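Local coordinates for protein exoribonuclease II, mitochondrial (Candida glabrata, PDB 6F3H) that degrades RNA in the 3' to 5' direction, as the exoribonuclease component of the mitochondrial degradosome mtEXO, at residues 257-265 against 292-301; 330-338 against 816-824. The protein carries 1 engineered substitution. All coordinates share one frame; numbering follows the deposited sequence.

Interaction 1. Residues 257-265 against 292-301; sequences FYQEVITRL and YDYIRTLLND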
ATOM      1  N   PHE A 257      18.959  23.080  -4.550  1.00 53.04           N
ATOM      2  CA  PHE A 257      18.115  23.752  -5.526  1.00 50.77           C
ATOM      3  C   PHE A 257      17.136  24.686  -4.836  1.00 54.21           C
ATOM      4  O   PHE A 257      17.057  25.873  -5.159  1.00 59.36           O
ATOM      5  CB  PHE A 257      17.355  22.722  -6.359  1.00 48.96           C
ATOM      6  CG  PHE A 257      16.246  23.312  -7.209  1.00 47.41           C
ATOM      7  CD1 PHE A 257      16.525  23.894  -8.436  1.00 48.25           C
ATOM      8  CD2 PHE A 257      14.926  23.266  -6.796  1.00 49.76           C
ATOM      9  CE1 PHE A 257      15.503  24.433  -9.238  1.00 46.29           C
ATOM     10  CE2 PHE A 257      13.900  23.806  -7.591  1.00 51.29           C
ATOM     11  CZ  PHE A 257      14.195  24.390  -8.813  1.00 47.05           C
ATOM     12  N   TYR A 258      16.420  24.186  -3.832  1.00 55.10           N
ATOM     13  CA  TYR A 258      15.405  25.043  -3.241  1.00 49.68           C
ATOM     14  C   TYR A 258      16.018  26.136  -2.378  1.00 47.92           C
ATOM     15  O   TYR A 258      15.354  27.145  -2.139  1.00 44.74           O
ATOM     16  CB  TYR A 258      14.356  24.204  -2.496  1.00 45.96           C
ATOM     17  CG  TYR A 258      13.287  23.737  -3.480  1.00 46.06           C
ATOM     18  CD1 TYR A 258      12.470  24.653  -4.126  1.00 46.57           C
ATOM     19  CD2 TYR A 258      13.125  22.399  -3.805  1.00 54.26           C
ATOM     20  CE1 TYR A 258      11.501  24.260  -5.067  1.00 46.56           C
ATOM     21  CE2 TYR A 258      12.153  21.992  -4.754  1.00 58.03           C
ATOM     22  CZ  TYR A 258      11.347  22.943  -5.378  1.00 54.14           C
ATOM     23  OH  TYR A 258      10.381  22.605  -6.310  1.00 56.02           O
ATOM     24  N   GLN A 259      17.268  25.988  -1.927  1.00 48.87           N
ATOM     25  CA  GLN A 259      17.913  27.123  -1.271  1.00 48.77           C
ATOM     26  C   GLN A 259      18.124  28.268  -2.248  1.00 53.15           C
ATOM     27  O   GLN A 259      17.846  29.427  -1.919  1.00 54.61           O
ATOM     28  CB  GLN A 259      19.235  26.726  -0.650  1.00 48.12           C
ATOM     29  CG  GLN A 259      19.097  26.374   0.768  1.00 59.85           C
ATOM     30  CD  GLN A 259      20.437  26.080   1.374  1.00 71.68           C
ATOM     31  OE1 GLN A 259      21.433  25.944   0.661  1.00 72.86           O
ATOM     32  NE2 GLN A 259      20.470  25.928   2.692  1.00 75.44           N
ATOM     33  N   GLU A 260      18.628  27.967  -3.454  1.00 52.44           N
ATOM     34  CA  GLU A 260      18.863  29.021  -4.439  1.00 55.65           C
ATOM     35  C   GLU A 260      17.568  29.673  -4.883  1.00 57.24           C
ATOM     36  O   GLU A 260      17.517  30.892  -5.107  1.00 58.51           O
ATOM     37  CB  GLU A 260      19.608  28.463  -5.645  1.00 59.83           C
ATOM     38  CG  GLU A 260      20.820  27.639  -5.267  1.00 75.65           C
ATOM     39  CD  GLU A 260      21.579  27.104  -6.480  1.00 91.04           C
ATOM     40  OE1 GLU A 260      22.833  27.094  -6.457  1.00 96.64           O
ATOM     41  OE2 GLU A 260      20.925  26.692  -7.462  1.00 96.61           O
ATOM     42  N   VAL A 261      16.509  28.878  -4.973  1.00 55.02           N
ATOM     43  CA  VAL A 261      15.194  29.379  -5.347  1.00 50.20           C
ATOM     44  C   VAL A 261      14.716  30.425  -4.357  1.00 50.07           C
ATOM     45  O   VAL A 261      14.292  31.525  -4.739  1.00 49.81           O
ATOM     46  CB  VAL A 261      14.215  28.205  -5.422  1.00 52.19           C
ATOM     47  CG1 VAL A 261      12.818  28.720  -5.582  1.00 41.30           C
ATOM     48  CG2 VAL A 261      14.627  27.272  -6.548  1.00 54.00           C
ATOM     49  N   ILE A 262      14.772  30.085  -3.069  1.00 54.54           N
ATOM     50  CA  ILE A 262      14.346  30.999  -2.013  1.00 53.44           C
ATOM     51  C   ILE A 262      15.147  32.274  -2.093  1.00 50.79           C
ATOM     52  O   ILE A 262      14.608  33.380  -2.013  1.00 55.90           O
ATOM     53  CB  ILE A 262      14.492  30.337  -0.633  1.00 55.79           C
ATOM     54  CG1 ILE A 262      13.322  29.383  -0.399  1.00 64.66           C
ATOM     55  CG2 ILE A 262      14.634  31.392   0.458  1.00 46.08           C
ATOM     56  CD1 ILE A 262      13.644  28.239   0.535  1.00 68.21           C
ATOM     57  N   THR A 263      16.452  32.133  -2.246  1.00 50.44           N
ATOM     58  CA  THR A 263      17.296  33.308  -2.320  1.00 52.53           C
ATOM     59  C   THR A 263      16.904  34.192  -3.487  1.00 55.36           C
ATOM     60  O   THR A 263      16.685  35.395  -3.320  1.00 59.37           O
ATOM     61  CB  THR A 263      18.736  32.871  -2.466  1.00 57.36           C
ATOM     62  OG1 THR A 263      19.043  31.927  -1.434  1.00 65.64           O
ATOM     63  CG2 THR A 263      19.626  34.055  -2.353  1.00 54.52           C
ATOM     64  N   ARG A 264      16.732  33.603  -4.670  1.00 53.84           N
ATOM     65  CA  ARG A 264      16.500  34.467  -5.811  1.00 55.84           C
ATOM     66  C   ARG A 264      15.138  35.147  -5.726  1.00 53.92           C
ATOM     67  O   ARG A 264      14.948  36.231  -6.289  1.00 52.51           O
ATOM     68  CB  ARG A 264      16.700  33.682  -7.118  1.00 58.51           C
ATOM     69  CG  ARG A 264      16.348  34.485  -8.347  1.00 65.90           C
ATOM     70  CD  ARG A 264      17.120  34.050  -9.573  1.00 77.72           C
ATOM     71  NE  ARG A 264      17.250  35.198 -10.481  1.00 90.81           N
ATOM     72  CZ  ARG A 264      16.300  35.603 -11.322  1.00102.92           C
ATOM     73  NH1 ARG A 264      16.497  36.669 -12.107  1.00112.43           N
ATOM     74  NH2 ARG A 264      15.150  34.938 -11.391  1.00103.41           N
ATOM     75  N   LEU A 265      14.213  34.575  -4.979  1.00 52.59           N
ATOM     76  CA  LEU A 265      12.875  35.128  -4.913  1.00 48.46           C
ATOM     77  C   LEU A 265      12.681  36.196  -3.846  1.00 50.46           C
ATOM     78  O   LEU A 265      11.743  36.990  -3.965  1.00 54.03           O
ATOM     79  CB  LEU A 265      11.892  34.002  -4.669  1.00 48.28           C
ATOM     80  CG  LEU A 265      11.593  33.156  -5.890  1.00 41.85           C
ATOM     81  CD1 LEU A 265      10.425  32.328  -5.536  1.00 41.58           C
ATOM     82  CD2 LEU A 265      11.273  34.012  -7.099  1.00 51.87           C
ATOM     83  N   TYR A 292      10.999  32.221 -15.951  1.00 60.41           N
ATOM     84  CA  TYR A 292      10.663  31.746 -14.625  1.00 52.87           C
ATOM     85  C   TYR A 292      10.296  30.280 -14.628  1.00 50.75           C
ATOM     86  O   TYR A 292       9.298  29.900 -14.019  1.00 42.27           O
ATOM     87  CB  TYR A 292       9.502  32.567 -14.060  1.00 50.66           C
ATOM     88  CG  TYR A 292       9.858  34.009 -13.761  1.00 53.73           C
ATOM     89  CD1 TYR A 292      10.776  34.329 -12.761  1.00 56.33           C
ATOM     90  CD2 TYR A 292       9.295  35.049 -14.481  1.00 52.65           C
ATOM     91  CE1 TYR A 292      11.116  35.661 -12.476  1.00 58.62           C
ATOM     92  CE2 TYR A 292       9.631  36.384 -14.210  1.00 55.28           C
ATOM     93  CZ  TYR A 292      10.535  36.684 -13.211  1.00 60.52           C
ATOM     94  OH  TYR A 292      10.855  38.002 -12.962  1.00 65.78           O
ATOM     95  N   ASP A 293      11.083  29.433 -15.284  1.00 53.49           N
ATOM     96  CA  ASP A 293      10.699  28.032 -15.211  1.00 58.11           C
ATOM     97  C   ASP A 293      10.973  27.472 -13.827  1.00 55.41           C
ATOM     98  O   ASP A 293      10.289  26.537 -13.386  1.00 53.20           O
ATOM     99  CB  ASP A 293      11.393  27.187 -16.279  1.00 64.99           C
ATOM    100  CG  ASP A 293      10.579  25.922 -16.639  1.00 70.34           C
ATOM    101  OD1 ASP A 293       9.327  26.004 -16.685  1.00 72.39           O
ATOM    102  OD2 ASP A 293      11.176  24.842 -16.862  1.00 70.57           O
ATOM    103  N   TYR A 294      11.946  28.033 -13.116  1.00 50.63           N
ATOM    104  CA  TYR A 294      12.157  27.553 -11.761  1.00 50.36           C
ATOM    105  C   TYR A 294      10.926  27.732 -10.884  1.00 50.60           C
ATOM    106  O   TYR A 294      10.767  27.005  -9.901  1.00 51.64           O
ATOM    107  CB  TYR A 294      13.366  28.234 -11.155  1.00 49.92           C
ATOM    108  CG  TYR A 294      13.230  29.711 -10.890  1.00 54.29           C
ATOM    109  CD1 TYR A 294      13.442  30.646 -11.897  1.00 57.95           C
ATOM    110  CD2 TYR A 294      12.939  30.176  -9.623  1.00 51.66           C
ATOM    111  CE1 TYR A 294      13.345  32.001 -11.641  1.00 56.56           C
ATOM    112  CE2 TYR A 294      12.842  31.527  -9.352  1.00 51.39           C
ATOM    113  CZ  TYR A 294      13.046  32.437 -10.354  1.00 59.06           C
ATOM    114  OH  TYR A 294      12.959  33.789 -10.045  1.00 66.55           O
ATOM    115  N   ILE A 295      10.026  28.639 -11.237  1.00 50.04           N
ATOM    116  CA  ILE A 295       8.816  28.761 -10.443  1.00 41.50           C
ATOM    117  C   ILE A 295       7.785  27.742 -10.864  1.00 48.09           C
ATOM    118  O   ILE A 295       7.031  27.225 -10.038  1.00 52.66           O
ATOM    119  CB  ILE A 295       8.245  30.179 -10.544  1.00 41.64           C
ATOM    120  CG1 ILE A 295       9.264  31.193 -10.031  1.00 41.79           C
ATOM    121  CG2 ILE A 295       6.922  30.265  -9.816  1.00 41.47           C
ATOM    122  CD1 ILE A 295       8.695  32.585  -9.844  1.00 41.90           C
ATOM    123  N   ARG A 296       7.708  27.431 -12.143  1.00 41.53           N
ATOM    124  CA  ARG A 296       6.787  26.379 -12.503  1.00 41.42           C
ATOM    125  C   ARG A 296       7.156  25.127 -11.747  1.00 45.80           C
ATOM    126  O   ARG A 296       6.304  24.497 -11.111  1.00 47.93           O
ATOM    127  CB  ARG A 296       6.806  26.149 -13.998  1.00 42.88           C
ATOM    128  CG  ARG A 296       6.098  27.229 -14.724  1.00 44.56           C
ATOM    129  CD  ARG A 296       5.708  26.762 -16.074  1.00 52.79           C
ATOM    130  NE  ARG A 296       6.796  26.541 -17.008  1.00 55.60           N
ATOM    131  CZ  ARG A 296       6.691  26.857 -18.293  1.00 59.71           C
ATOM    132  NH1 ARG A 296       5.571  27.408 -18.735  1.00 61.49           N
ATOM    133  NH2 ARG A 296       7.686  26.640 -19.134  1.00 61.34           N
ATOM    134  N   THR A 297       8.455  24.818 -11.730  1.00 44.14           N
ATOM    135  CA  THR A 297       8.975  23.696 -10.958  1.00 42.97           C
ATOM    136  C   THR A 297       8.471  23.737  -9.534  1.00 44.16           C
ATOM    137  O   THR A 297       8.070  22.720  -8.964  1.00 49.48           O
ATOM    138  CB  THR A 297      10.493  23.726 -10.945  1.00 45.66           C
ATOM    139  OG1 THR A 297      10.995  23.531 -12.266  1.00 47.39           O
ATOM    140  CG2 THR A 297      11.004  22.636 -10.051  1.00 40.92           C
ATOM    141  N   LEU A 298       8.535  24.905  -8.922  1.00 45.34           N
ATOM    142  CA  LEU A 298       8.144  25.001  -7.531  1.00 43.20           C
ATOM    143  C   LEU A 298       6.671  24.679  -7.366  1.00 40.52           C
ATOM    144  O   LEU A 298       6.305  23.834  -6.548  1.00 52.40           O
ATOM    145  CB  LEU A 298       8.470  26.395  -7.019  1.00 40.76           C
ATOM    146  CG  LEU A 298       7.586  26.870  -5.887  1.00 50.38           C
ATOM    147  CD1 LEU A 298       7.929  26.136  -4.615  1.00 50.47           C
ATOM    148  CD2 LEU A 298       7.842  28.315  -5.695  1.00 40.84           C
ATOM    149  N   LEU A 299       5.816  25.290  -8.188  1.00 40.65           N
ATOM    150  CA  LEU A 299       4.390  24.994  -8.117  1.00 41.50           C
ATOM    151  C   LEU A 299       4.141  23.523  -8.346  1.00 40.47           C
ATOM    152  O   LEU A 299       3.305  22.898  -7.687  1.00 40.34           O
ATOM    153  CB  LEU A 299       3.636  25.773  -9.172  1.00 45.47           C
ATOM    154  CG  LEU A 299       3.768  27.268  -9.031  1.00 47.70           C
ATOM    155  CD1 LEU A 299       3.281  27.910 -10.326  1.00 41.15           C
ATOM    156  CD2 LEU A 299       3.005  27.720  -7.810  1.00 40.84           C
ATOM    157  N   ASN A 300       4.885  22.956  -9.272  1.00 40.53           N
ATOM    158  CA  ASN A 300       4.748  21.550  -9.564  1.00 45.68           C
ATOM    159  C   ASN A 300       5.089  20.709  -8.344  1.00 51.57           C
ATOM    160  O   ASN A 300       4.289  19.870  -7.916  1.00 54.77           O
ATOM    161  CB  ASN A 300       5.632  21.223 -10.750  1.00 49.75           C
ATOM    162  CG  ASN A 300       5.507  19.812 -11.175  1.00 57.59           C
ATOM    163  OD1 ASN A 300       4.425  19.334 -11.475  1.00 58.75           O
ATOM    164  ND2 ASN A 300       6.629  19.121 -11.218  1.00 68.40           N
ATOM    165  N   ASP A 301       6.259  20.937  -7.750  1.00 46.85           N
ATOM    166  CA  ASP A 301       6.611  20.182  -6.561  1.00 44.27           C
ATOM    167  C   ASP A 301       5.598  20.379  -5.439  1.00 44.88           C
ATOM    168  O   ASP A 301       5.498  19.531  -4.555  1.00 51.41           O
ATOM    169  CB  ASP A 301       8.024  20.560  -6.100  1.00 47.21           C
ATOM    170  CG  ASP A 301       9.110  19.884  -6.932  1.00 50.07           C
ATOM    171  OD1 ASP A 301       8.800  18.837  -7.519  1.00 53.42           O
ATOM    172  OD2 ASP A 301      10.272  20.347  -6.984  1.00 49.01           O
TER

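Interaction 2. Residues 330-338 against 816-824; sequences QDVTRSLCG and SIHPLDGIL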
ATOM      1  N   GLN A 330      -7.318  33.502  -1.547  1.00 80.53           N
ATOM      2  CA  GLN A 330      -7.745  32.113  -1.410  1.00 70.14           C
ATOM      3  C   GLN A 330      -6.711  31.236  -0.711  1.00 71.56           C
ATOM      4  O   GLN A 330      -5.503  31.445  -0.845  1.00 72.05           O
ATOM      5  CB  GLN A 330      -8.031  31.555  -2.790  1.00 64.74           C
ATOM      6  CG  GLN A 330      -8.524  32.632  -3.717  1.00 67.36           C
ATOM      7  CD  GLN A 330      -9.236  32.074  -4.914  1.00 75.80           C
ATOM      8  OE1 GLN A 330      -9.803  30.977  -4.856  1.00 78.25           O
ATOM      9  NE2 GLN A 330      -9.239  32.833  -6.009  1.00 79.14           N
ATOM     10  N   ASP A 331      -7.203  30.216   0.004  1.00 73.17           N
ATOM     11  CA  ASP A 331      -6.315  29.370   0.791  1.00 70.37           C
ATOM     12  C   ASP A 331      -5.350  28.631  -0.120  1.00 64.37           C
ATOM     13  O   ASP A 331      -5.707  28.163  -1.206  1.00 66.31           O
ATOM     14  CB  ASP A 331      -7.116  28.389   1.655  1.00 72.76           C
ATOM     15  N   VAL A 332      -4.112  28.528   0.336  1.00 61.55           N
ATOM     16  CA  VAL A 332      -3.036  27.985  -0.478  1.00 54.55           C
ATOM     17  C   VAL A 332      -3.128  26.478  -0.405  1.00 54.13           C
ATOM     18  O   VAL A 332      -2.768  25.883   0.615  1.00 58.18           O
ATOM     19  CB  VAL A 332      -1.672  28.477   0.008  1.00 53.11           C
ATOM     20  CG1 VAL A 332      -0.538  27.710  -0.645  1.00 46.66           C
ATOM     21  CG2 VAL A 332      -1.542  29.970  -0.217  1.00 54.69           C
ATOM     22  N   THR A 333      -3.572  25.866  -1.503  1.00 51.84           N
ATOM     23  CA  THR A 333      -3.859  24.443  -1.595  1.00 43.47           C
ATOM     24  C   THR A 333      -3.214  23.914  -2.856  1.00 44.23           C
ATOM     25  O   THR A 333      -3.035  24.640  -3.829  1.00 53.75           O
ATOM     26  CB  THR A 333      -5.378  24.171  -1.646  1.00 42.69           C
ATOM     27  OG1 THR A 333      -5.927  24.639  -2.888  1.00 47.43           O
ATOM     28  CG2 THR A 333      -6.097  24.877  -0.539  1.00 40.84           C
ATOM     29  N   ARG A 334      -2.921  22.622  -2.859  1.00 40.30           N
ATOM     30  CA  ARG A 334      -2.299  22.038  -4.035  1.00 40.25           C
ATOM     31  C   ARG A 334      -3.143  22.291  -5.265  1.00 40.42           C
ATOM     32  O   ARG A 334      -2.610  22.615  -6.326  1.00 49.77           O
ATOM     33  CB  ARG A 334      -2.131  20.544  -3.837  1.00 47.33           C
ATOM     34  CG  ARG A 334      -1.716  20.156  -2.438  1.00 46.99           C
ATOM     35  CD  ARG A 334      -0.415  19.432  -2.425  1.00 49.10           C
ATOM     36  NE  ARG A 334      -0.537  18.162  -3.105  1.00 56.08           N
ATOM     37  CZ  ARG A 334      -0.832  17.026  -2.492  1.00 61.72           C
ATOM     38  NH1 ARG A 334      -1.030  17.035  -1.176  1.00 57.37           N
ATOM     39  NH2 ARG A 334      -0.938  15.895  -3.198  1.00 63.14           N
ATOM     40  N   SER A 335      -4.466  22.139  -5.135  1.00 40.55           N
ATOM     41  CA  SER A 335      -5.382  22.443  -6.233  1.00 43.83           C
ATOM     42  C   SER A 335      -5.120  23.816  -6.781  1.00 44.43           C
ATOM     43  O   SER A 335      -5.218  24.053  -7.992  1.00 46.19           O
ATOM     44  CB  SER A 335      -6.824  22.357  -5.773  1.00 40.91           C
ATOM     45  OG  SER A 335      -7.143  21.020  -5.512  1.00 56.02           O
ATOM     46  N   LEU A 336      -4.805  24.737  -5.892  1.00 42.03           N
ATOM     47  CA  LEU A 336      -4.620  26.102  -6.314  1.00 43.36           C
ATOM     48  C   LEU A 336      -3.293  26.243  -7.040  1.00 43.14           C
ATOM     49  O   LEU A 336      -3.218  26.904  -8.076  1.00 41.50           O
ATOM     50  CB  LEU A 336      -4.708  26.998  -5.088  1.00 46.90           C
ATOM     51  CG  LEU A 336      -5.222  28.394  -5.367  1.00 49.42           C
ATOM     52  CD1 LEU A 336      -6.698  28.273  -5.560  1.00 49.38           C
ATOM     53  CD2 LEU A 336      -4.889  29.265  -4.193  1.00 48.08           C
ATOM     54  N   CYS A 337      -2.261  25.543  -6.572  1.00 40.72           N
ATOM     55  CA  CYS A 337      -1.022  25.493  -7.333  1.00 40.70           C
ATOM     56  C   CYS A 337      -1.227  24.798  -8.657  1.00 51.38           C
ATOM     57  O   CYS A 337      -0.607  25.165  -9.660  1.00 52.91           O
ATOM     58  CB  CYS A 337       0.056  24.772  -6.549  1.00 45.55           C
ATOM     59  SG  CYS A 337       0.584  25.656  -5.120  1.00 51.31           S
ATOM     60  N   GLY A 338      -2.100  23.790  -8.678  1.00 53.08           N
ATOM     61  CA  GLY A 338      -2.408  23.117  -9.925  1.00 46.04           C
ATOM     62  C   GLY A 338      -3.082  24.043 -10.911  1.00 45.50           C
ATOM     63  O   GLY A 338      -2.646  24.158 -12.055  1.00 45.21           O
ATOM     64  N   SER A 816     -16.898  23.460  -0.768  1.00 78.98           N
ATOM     65  CA  SER A 816     -15.650  23.593  -1.503  1.00 75.07           C
ATOM     66  C   SER A 816     -15.168  22.227  -1.964  1.00 62.91           C
ATOM     67  O   SER A 816     -15.494  21.197  -1.378  1.00 59.68           O
ATOM     68  CB  SER A 816     -14.562  24.261  -0.655  1.00 82.18           C
ATOM     69  OG  SER A 816     -13.892  23.300   0.143  1.00 85.08           O
ATOM     70  N   ILE A 817     -14.374  22.234  -3.029  1.00 58.28           N
ATOM     71  CA  ILE A 817     -13.785  21.028  -3.582  1.00 55.86           C
ATOM     72  C   ILE A 817     -12.351  21.299  -3.989  1.00 59.41           C
ATOM     73  O   ILE A 817     -12.108  22.120  -4.880  1.00 66.26           O
ATOM     74  CB  ILE A 817     -14.542  20.547  -4.812  1.00 60.25           C
ATOM     75  CG1 ILE A 817     -15.978  20.212  -4.461  1.00 65.02           C
ATOM     76  CG2 ILE A 817     -13.799  19.387  -5.424  1.00 61.03           C
ATOM     77  CD1 ILE A 817     -16.774  19.822  -5.687  1.00 67.15           C
ATOM     78  N   HIS A 818     -11.406  20.576  -3.398  1.00 54.14           N
ATOM     79  CA  HIS A 818     -10.011  20.683  -3.820  1.00 56.22           C
ATOM     80  C   HIS A 818      -9.456  19.320  -4.164  1.00 54.18           C
ATOM     81  O   HIS A 818      -8.927  18.612  -3.287  1.00 54.46           O
ATOM     82  CB  HIS A 818      -9.161  21.359  -2.767  1.00 62.78           C
ATOM     83  CG  HIS A 818      -9.655  22.710  -2.402  1.00 66.97           C
ATOM     84  ND1 HIS A 818     -10.407  22.946  -1.274  1.00 68.68           N
ATOM     85  CD2 HIS A 818      -9.492  23.906  -3.011  1.00 68.19           C
ATOM     86  CE1 HIS A 818     -10.695  24.232  -1.207  1.00 69.77           C
ATOM     87  NE2 HIS A 818     -10.144  24.838  -2.245  1.00 70.21           N
ATOM     88  N   PRO A 819      -9.487  18.970  -5.449  1.00 53.20           N
ATOM     89  CA  PRO A 819      -9.144  17.602  -5.866  1.00 50.32           C
ATOM     90  C   PRO A 819      -7.707  17.204  -5.583  1.00 53.54           C
ATOM     91  O   PRO A 819      -7.472  16.142  -4.995  1.00 55.98           O
ATOM     92  CB  PRO A 819      -9.452  17.629  -7.366  1.00 49.97           C
ATOM     93  CG  PRO A 819     -10.359  18.811  -7.548  1.00 49.52           C
ATOM     94  CD  PRO A 819      -9.892  19.815  -6.579  1.00 52.38           C
ATOM     95  N   LEU A 820      -6.728  18.008  -6.005  1.00 52.97           N
ATOM     96  CA  LEU A 820      -5.335  17.645  -5.766  1.00 44.85           C
ATOM     97  C   LEU A 820      -5.031  17.512  -4.286  1.00 44.22           C
ATOM     98  O   LEU A 820      -4.024  16.894  -3.918  1.00 41.41           O
ATOM     99  CB  LEU A 820      -4.412  18.684  -6.372  1.00 44.82           C
ATOM    100  CG  LEU A 820      -3.964  18.242  -7.743  1.00 48.71           C
ATOM    101  CD1 LEU A 820      -3.140  19.323  -8.367  1.00 47.64           C
ATOM    102  CD2 LEU A 820      -3.186  16.961  -7.613  1.00 56.67           C
ATOM    103  N   ASP A 821      -5.892  18.073  -3.436  1.00 46.12           N
ATOM    104  CA  ASP A 821      -5.693  18.040  -2.005  1.00 52.32           C
ATOM    105  C   ASP A 821      -6.529  16.974  -1.320  1.00 59.17           C
ATOM    106  O   ASP A 821      -6.202  16.580  -0.193  1.00 63.23           O
ATOM    107  CB  ASP A 821      -6.058  19.400  -1.405  1.00 57.41           C
ATOM    108  CG  ASP A 821      -5.389  20.565  -2.109  1.00 70.49           C
ATOM    109  OD1 ASP A 821      -5.914  21.037  -3.136  1.00 77.59           O
ATOM    110  OD2 ASP A 821      -4.394  21.082  -1.566  1.00 73.70           O
ATOM    111  N   GLY A 822      -7.580  16.484  -1.980  1.00 56.94           N
ATOM    112  CA  GLY A 822      -8.450  15.503  -1.370  1.00 54.59           C
ATOM    113  C   GLY A 822      -9.454  16.123  -0.431  1.00 55.93           C
ATOM    114  O   GLY A 822      -9.910  15.464   0.510  1.00 61.53           O
ATOM    115  N   ILE A 823      -9.812  17.379  -0.647  1.00 51.39           N
ATOM    116  CA  ILE A 823     -10.634  18.113   0.296  1.00 48.59           C
ATOM    117  C   ILE A 823     -12.024  18.193  -0.278  1.00 49.83           C
ATOM    118  O   ILE A 823     -12.207  18.479  -1.468  1.00 41.51           O
ATOM    119  CB  ILE A 823     -10.081  19.510   0.581  1.00 44.67           C
ATOM    120  CG1 ILE A 823      -8.889  19.408   1.517  1.00 45.92           C
ATOM    121  CG2 ILE A 823     -11.157  20.383   1.196  1.00 44.90           C
ATOM    122  CD1 ILE A 823      -7.911  20.535   1.313  1.00 45.12           C
ATOM    123  N   LEU A 824     -12.998  17.920   0.566  1.00 52.72           N
ATOM    124  CA  LEU A 824     -14.387  17.999   0.171  1.00 54.49           C
ATOM    125  C   LEU A 824     -15.165  18.431   1.395  1.00 61.51           C
ATOM    126  O   LEU A 824     -15.052  17.792   2.444  1.00 70.99           O
ATOM    127  CB  LEU A 824     -14.823  16.648  -0.334  1.00 63.74           C
ATOM    128  CG  LEU A 824     -16.247  16.475  -0.791  1.00 69.81           C
ATOM    129  CD1 LEU A 824     -16.337  17.065  -2.163  1.00 69.04           C
ATOM    130  CD2 LEU A 824     -16.531  14.978  -0.825  1.00 73.65           C
TER

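Interaction 1. Residues 257-265 against 292-301
In an all-helical part of the chain, the long helix 251-281 is crossed by helix 293-303, and the contact rests on tyrosines Y258 and Y294, which reach across from opposite partners. The two short axes stay 11.2 Å apart and make an angle of 118° between their directions, a spacing wide enough to be filled by rings. Y294 lies over the middle of helix 257-265. Its CG stands between the backbone N and the carbonyl carbon (chi1 68°), which sends the ring across to V261 and L265. These aliphatic groups meet its edge: L265 CD2 is 3.7 Å from Y294 CE2, while V261 CG1 lies more loosely beside Y294 CD2. L265 CD2 also reaches I295 CD1 at 4.0 Å, and I295 CG1 in turn lies over one face of the Y294 ring. At the hydroxyl end, R264 NH2 gives Y294 OH a weak, bent hydrogen bond (2.8 Å, 118° at the hydrogen), with the guanidinium turned steeply against the ring. The stronger partner of R264 is E272, further along its own helix, through a salt bridge. Towards the other end of the contact, F257 CZ meets T297 CG2 at 3.8 Å. The F257 ring atom CD2 covers one face of Y258, whose CE1 touches L298 CD1 at 4.1 Å. Y258 OH donates to D301 OD2, which lies near the plane of the tyrosine ring; the modelled separation of 2.4 Å is doubtfully short. D301 OD1 has a weak bond to N306. Tyrosine suits both places because its ring can pack against aliphatic groups while its hydroxyl meets a polar group. If the bond from Y258 is real at a less extreme length, the phenol would probably help to offset the charge of D301, which is buried.

Interaction 2. Residues 330-338 against 816-824
D821 OD1 is held by S335 twice, through the backbone and through the side chain. S335 N donates to it at 2.7 Å with a fairly straight bond (160°), arriving on the syn side of the carboxylate but 31° out of its plane, and S335 OG also donates at 2.7 Å, nearly in line with the C-O bond. The other oxygen, OD2, accepts from R334 N, though the modelled length is doubtfully short. The carboxylate thus takes two amide hydrogens from the first turn of helix 334-343, where it would probably be stabilised by the helix dipole, while T333 at the N-cap uses its own OG1 to accept from L336 N at 3.2 Å. S335 OG also receives a weak bond from L820 N, so a small hydroxyl serves as both donor and acceptor. D821 belongs to the turn that joins strands 808-818 and 823-827, in a five-stranded sheet consistent with the C-terminal S1 domain of RNase II relatives. A G1 beta bulge, with G822 and I823 facing H818, closes this turn; glycine suits G822 because phi there is positive. H818 turns one ring face to T333 CG2, and S335 CB lies at its edge. L820 points towards the helix, and its CD1 comes within 4.2 Å of the bare CA of G338. R334 carries its guanidinium past the carboxylate, one face over L820 O without a hydrogen bond, and NE bonds to A303 O. On another side of the turn, P819 packs against Y752 and L755 of helix 725-761.

Interaction 1 closes along the chain before interaction 2 opens, and their centres lie 20 Å apart on the same side of the chain's centre. They touch directly where L299 O meets C337 CB at 3.9 Å, a packing contact between helices 293-303 and 334-343. Helix 293-303 faces helix 251-281 in one contact, and at A303 it meets both R334, whose NE bonds to A303 O, and L820, which packs against it. It thus touches both helix 251-281 and the turn between strands 808-818 and 823-827. Both contacts lie away from the magnesium site that includes D401 and D410; their nearest atoms are about 24 Å and 15 Å from the bound nucleic acid, respectively.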